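Side-chain contact in mandelate racemase/muconate lactonizing enzyme family protein (Azoarcus sp., PDB 2QDE), which belongs to the enolase superfamily, joining an N-terminal alpha+beta domain to a TIM-barrel-like domain that holds a barium ion in the crystal: residues L38-G43 against H112-K117. Numbering follows the deposited sequence.
Sequences LHSDEG and HDLVGK
The flat peptide carbonyl of Leu38 meets a methyl group at its oxygen end: CD2 of Leu114 comes within 3.7 Å of Leu38 O, a van der Waals approach. Beside Leu114 on the helix, the carboxylate of Asp113 is held by a salt bridge: Lys117 NZ, one helical turn on, reaches the syn side of Asp113 OD2 at 3.0 Å and 17° out of the carboxylate plane. Ile47 N also donates to OD2 and Leu365 N to OD1, which restrains the group's rotation, while Lys117 NZ has a second acceptor in Val45 O.

Within 112-117, Leu114 makes all the touches. Its CG lies anti to the backbone N (chi1 -176°), which sends the forked tip out to the strand. Leu114 CD2 also packs on Leu38 CB at 4.4 Å, and Leu114 CD1 lies 4.3 Å from Ser40 CB. Ser40 thus offers its methylene to the leucine, while Ser40 OG bonds to Leu44 O and accepts a weak bond from Glu42 N at 3.3 Å, within the turn that ends the strand. The contact is small and made by van der Waals touches, burying 119 Å² in all.

Leu38 and Ser40, alternate residues of strand 31-40, both direct CB at helix 101-119, whereas His39 points away. Leu38 also rests on Ala110 and Leu111, a turn earlier in the same helix, and on Val8 of strand 5-15, while loop residues Leu44 and Pro83 touch Leu114. Through Leu38 and Ser40 the helix joins the antiparallel sheet of the N-terminal domain, whose strand 31-40 runs between 5-15 and 45-49.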
loop_
_atom_site.group_PDB
_atom_site.type_symbol
_atom_site.label_atom_id
_atom_site.label_comp_id
_atom_site.label_asym_id
_atom_site.label_seq_id
_atom_site.Cartn_x
_atom_site.Cartn_y
_atom_site.Cartn_z
ATOM N N LEU A 38 37.521 -30.290 -11.689
ATOM C CA LEU A 38 36.520 -31.314 -11.934
ATOM C C LEU A 38 37.068 -32.190 -13.056
ATOM O O LEU A 38 37.025 -31.814 -14.231
ATOM C CB LEU A 38 35.188 -30.690 -12.355
ATOM C CG LEU A 38 34.497 -29.751 -11.359
ATOM C CD1 LEU A 38 33.119 -29.384 -11.906
ATOM C CD2 LEU A 38 34.367 -30.422 -9.995
ATOM N N HIS A 39 37.602 -33.347 -12.680
ATOM C CA HIS A 39 38.175 -34.279 -13.645
ATOM C C HIS A 39 37.129 -35.132 -14.343
ATOM O O HIS A 39 36.283 -35.733 -13.690
ATOM C CB HIS A 39 39.164 -35.215 -12.952
ATOM C CG HIS A 39 40.313 -34.512 -12.300
ATOM N ND1 HIS A 39 40.212 -33.899 -11.070
ATOM C CD2 HIS A 39 41.587 -34.316 -12.716
ATOM C CE1 HIS A 39 41.374 -33.355 -10.755
ATOM N NE2 HIS A 39 42.225 -33.594 -11.738
ATOM N N SER A 40 37.193 -35.198 -15.670
ATOM C CA SER A 40 36.252 -36.015 -16.431
ATOM C C SER A 40 36.911 -37.347 -16.795
ATOM O O SER A 40 38.127 -37.512 -16.648
ATOM C CB SER A 40 35.829 -35.307 -17.714
ATOM O OG SER A 40 36.852 -35.379 -18.686
ATOM N N ASP A 41 36.110 -38.284 -17.290
ATOM C CA ASP A 41 36.617 -39.601 -17.664
ATOM C C ASP A 41 37.266 -39.636 -19.044
ATOM O O ASP A 41 37.785 -40.668 -19.471
ATOM C CB ASP A 41 35.493 -40.635 -17.585
ATOM C CG ASP A 41 34.282 -40.244 -18.402
ATOM O OD1 ASP A 41 34.199 -39.075 -18.841
ATOM O OD2 ASP A 41 33.398 -41.105 -18.598
ATOM N N GLU A 42 37.247 -38.511 -19.746
ATOM C CA GLU A 42 37.865 -38.456 -21.062
ATOM C C GLU A 42 39.019 -37.450 -21.104
ATOM O O GLU A 42 39.206 -36.741 -22.095
ATOM C CB GLU A 42 36.804 -38.141 -22.132
ATOM C CG GLU A 42 35.941 -39.369 -22.483
ATOM C CD GLU A 42 34.720 -39.060 -23.353
ATOM O OE1 GLU A 42 34.865 -38.365 -24.384
ATOM O OE2 GLU A 42 33.608 -39.530 -23.015
ATOM N N GLY A 43 39.783 -37.382 -20.015
ATOM C CA GLY A 43 40.933 -36.491 -19.969
ATOM C C GLY A 43 40.730 -35.010 -19.691
ATOM O O GLY A 43 41.594 -34.378 -19.076
ATOM N N HIS A 112 31.324 -24.807 -16.507
ATOM C CA HIS A 112 31.334 -24.070 -17.769
ATOM C C HIS A 112 32.671 -24.248 -18.482
ATOM O O HIS A 112 32.720 -24.355 -19.704
ATOM C CB HIS A 112 31.090 -22.575 -17.545
ATOM C CG HIS A 112 29.650 -22.220 -17.337
ATOM N ND1 HIS A 112 29.023 -22.338 -16.114
ATOM C CD2 HIS A 112 28.712 -21.760 -18.199
ATOM C CE1 HIS A 112 27.761 -21.962 -16.232
ATOM N NE2 HIS A 112 27.547 -21.607 -17.486
ATOM N N ASP A 113 33.757 -24.255 -17.715
ATOM C CA ASP A 113 35.083 -24.431 -18.298
ATOM C C ASP A 113 35.158 -25.800 -18.971
ATOM O O ASP A 113 35.573 -25.915 -20.124
ATOM C CB ASP A 113 36.159 -24.324 -17.218
ATOM C CG ASP A 113 37.556 -24.515 -17.771
ATOM O OD1 ASP A 113 37.938 -23.767 -18.694
ATOM O OD2 ASP A 113 38.274 -25.413 -17.277
ATOM N N LEU A 114 34.730 -26.829 -18.248
ATOM C CA LEU A 114 34.747 -28.190 -18.760
ATOM C C LEU A 114 33.840 -28.376 -19.976
ATOM O O LEU A 114 34.198 -29.080 -20.919
ATOM C CB LEU A 114 34.355 -29.161 -17.648
ATOM C CG LEU A 114 34.394 -30.664 -17.939
ATOM C CD1 LEU A 114 35.720 -31.049 -18.583
ATOM C CD2 LEU A 114 34.187 -31.417 -16.628
ATOM N N VAL A 115 32.672 -27.739 -19.964
ATOM C CA VAL A 115 31.749 -27.855 -21.093
ATOM C C VAL A 115 32.353 -27.155 -22.301
ATOM O O VAL A 115 32.323 -27.683 -23.417
ATOM C CB VAL A 115 30.366 -27.245 -20.752
ATOM C CG1 VAL A 115 29.479 -27.204 -21.988
ATOM C CG2 VAL A 115 29.696 -28.083 -19.677
ATOM N N GLY A 116 32.923 -25.977 -22.070
ATOM C CA GLY A 116 33.545 -25.230 -23.147
ATOM C C GLY A 116 34.688 -26.015 -23.769
ATOM O O GLY A 116 34.846 -26.025 -24.991
ATOM N N LYS A 117 35.492 -26.669 -22.931
ATOM C CA LYS A 117 36.609 -27.467 -23.425
ATOM C C LYS A 117 36.061 -28.635 -24.235
ATOM O O LYS A 117 36.579 -28.956 -25.308
ATOM C CB LYS A 117 37.468 -27.976 -22.261
ATOM C CG LYS A 117 38.339 -26.894 -21.630
ATOM C CD LYS A 117 39.064 -27.393 -20.384
ATOM C CE LYS A 117 40.041 -26.344 -19.857
ATOM N NZ LYS A 117 40.641 -26.730 -18.552
#